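Protease VII (Escherichia coli, PDB 1I78) cleaves polypeptides as an outer-membrane endoprotease of the omptin family, built as a beta barrel. Local coordinates at residues G196-Y200 against Y230-A234. The protein carries 3 engineered substitutions. Residues are numbered along the deposited sequence; the frame is centred on the assembly and turned at random.
Sequences GTFKY and YYSVA
T197 and A234 form an antiparallel hydrogen-bonded pair: T197 N donates to A234 O at 2.8 Å, and A234 N donates back to T197 O, in the plane of that carbonyl. T197 O also accepts from a water that lies 2.7 Å from S232 OG, so the water bridges the strands on the T197, K199, S232 and A234 face. On the other face F198 and V233, a non-hydrogen-bonded pair, run side by side; the two methyls of V233 meet the CD2 and CE2 atoms of the phenyl ring, CG1 lying 3.9 Å from F198 CE2. K199 N bonds to S232 O from above the carbonyl plane, and S232 N reaches K199 O in a more bent bond (135° at the hydrogen). CB of K199 packs on S232 CB at 3.7 Å and on Y230 CE2, while the extended chain beyond carries NZ inward to a salt bridge with D113. With CG of Y200 anti to the backbone N (chi1 170°) and CG of Y231 anti to its carbonyl carbon, the two side chains lie side by side: CE2 of Y231 comes to the edge of the Y200 ring, 3.6 Å from CE1, with the planes inclined at 52°. The two segments belong to the hairpin of strands 192-213 and 219-242 in the omptin barrel; strand 169-189 continues the sheet beside 196-200, and strand 245-267 beside 230-234.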
loop_
_atom_site.group_PDB
_atom_site.type_symbol
_atom_site.label_atom_id
_atom_site.label_comp_id
_atom_site.label_asym_id
_atom_site.label_seq_id
_atom_site.Cartn_x
_atom_site.Cartn_y
_atom_site.Cartn_z
ATOM N N GLY A 196 11.025 -2.569 -17.341
ATOM C CA GLY A 196 10.499 -1.610 -16.391
ATOM C C GLY A 196 9.010 -1.388 -16.564
ATOM O O GLY A 196 8.435 -1.679 -17.615
ATOM N N THR A 197 8.383 -0.872 -15.518
ATOM C CA THR A 197 6.966 -0.592 -15.534
ATOM C C THR A 197 6.666 0.635 -14.697
ATOM O O THR A 197 7.184 0.791 -13.589
ATOM C CB THR A 197 6.163 -1.759 -14.975
ATOM O OG1 THR A 197 6.340 -2.907 -15.812
ATOM C CG2 THR A 197 4.690 -1.402 -14.922
ATOM N N PHE A 198 5.818 1.501 -15.236
ATOM C CA PHE A 198 5.411 2.713 -14.544
ATOM C C PHE A 198 3.899 2.832 -14.478
ATOM O O PHE A 198 3.223 2.625 -15.472
ATOM C CB PHE A 198 5.991 3.924 -15.251
ATOM C CG PHE A 198 7.489 3.946 -15.260
ATOM C CD1 PHE A 198 8.205 3.060 -16.067
ATOM C CD2 PHE A 198 8.193 4.832 -14.437
ATOM C CE1 PHE A 198 9.605 3.053 -16.057
ATOM C CE2 PHE A 198 9.592 4.835 -14.417
ATOM C CZ PHE A 198 10.298 3.941 -15.233
ATOM N N LYS A 199 3.365 3.147 -13.302
ATOM C CA LYS A 199 1.927 3.313 -13.159
ATOM C C LYS A 199 1.609 4.642 -12.521
ATOM O O LYS A 199 2.381 5.149 -11.720
ATOM C CB LYS A 199 1.305 2.205 -12.302
ATOM C CG LYS A 199 1.384 0.869 -12.930
ATOM C CD LYS A 199 0.859 -0.223 -12.023
ATOM C CE LYS A 199 1.090 -1.596 -12.685
ATOM N NZ LYS A 199 0.543 -2.723 -11.890
ATOM N N TYR A 200 0.448 5.180 -12.883
ATOM C CA TYR A 200 -0.052 6.436 -12.369
ATOM C C TYR A 200 -1.560 6.377 -12.190
ATOM O O TYR A 200 -2.266 5.726 -12.964
ATOM C CB TYR A 200 0.246 7.580 -13.325
ATOM C CG TYR A 200 -0.469 8.854 -12.917
ATOM C CD1 TYR A 200 -0.044 9.581 -11.801
ATOM C CD2 TYR A 200 -1.602 9.309 -13.614
ATOM C CE1 TYR A 200 -0.721 10.724 -11.383
ATOM C CE2 TYR A 200 -2.291 10.454 -13.200
ATOM C CZ TYR A 200 -1.843 11.149 -12.081
ATOM O OH TYR A 200 -2.521 12.247 -11.621
ATOM N N TYR A 230 -1.571 8.150 -7.101
ATOM C CA TYR A 230 -0.796 6.943 -6.919
ATOM C C TYR A 230 0.294 6.909 -7.974
ATOM O O TYR A 230 0.076 7.301 -9.123
ATOM C CB TYR A 230 -1.690 5.715 -7.067
ATOM C CG TYR A 230 -0.924 4.439 -7.253
ATOM C CD1 TYR A 230 -0.232 3.857 -6.194
ATOM C CD2 TYR A 230 -0.888 3.804 -8.497
ATOM C CE1 TYR A 230 0.472 2.672 -6.360
ATOM C CE2 TYR A 230 -0.187 2.618 -8.681
ATOM C CZ TYR A 230 0.489 2.051 -7.606
ATOM O OH TYR A 230 1.151 0.851 -7.773
ATOM N N TYR A 231 1.479 6.466 -7.577
ATOM C CA TYR A 231 2.576 6.374 -8.519
ATOM C C TYR A 231 3.263 5.061 -8.252
ATOM O O TYR A 231 3.250 4.559 -7.133
ATOM C CB TYR A 231 3.588 7.526 -8.347
ATOM C CG TYR A 231 2.962 8.902 -8.279
ATOM C CD1 TYR A 231 2.427 9.390 -7.081
ATOM C CD2 TYR A 231 2.868 9.710 -9.418
ATOM C CE1 TYR A 231 1.810 10.645 -7.012
ATOM C CE2 TYR A 231 2.248 10.977 -9.363
ATOM C CZ TYR A 231 1.722 11.434 -8.151
ATOM O OH TYR A 231 1.115 12.675 -8.071
ATOM N N SER A 232 3.869 4.506 -9.287
ATOM C CA SER A 232 4.581 3.257 -9.142
ATOM C C SER A 232 5.749 3.169 -10.118
ATOM O O SER A 232 5.640 3.616 -11.258
ATOM C CB SER A 232 3.632 2.098 -9.376
ATOM O OG SER A 232 4.311 0.892 -9.129
ATOM N N VAL A 233 6.865 2.612 -9.655
ATOM C CA VAL A 233 8.046 2.423 -10.489
ATOM C C VAL A 233 8.618 1.041 -10.210
ATOM O O VAL A 233 8.917 0.707 -9.065
ATOM C CB VAL A 233 9.141 3.470 -10.193
ATOM C CG1 VAL A 233 10.389 3.166 -11.018
ATOM C CG2 VAL A 233 8.632 4.868 -10.522
ATOM N N ALA A 234 8.753 0.223 -11.246
ATOM C CA ALA A 234 9.314 -1.113 -11.063
ATOM C C ALA A 234 10.312 -1.422 -12.180
ATOM O O ALA A 234 10.121 -1.006 -13.323
ATOM C CB ALA A 234 8.193 -2.172 -11.023
HETATM O O HOH W 1 5.202 -0.171 -11.406
#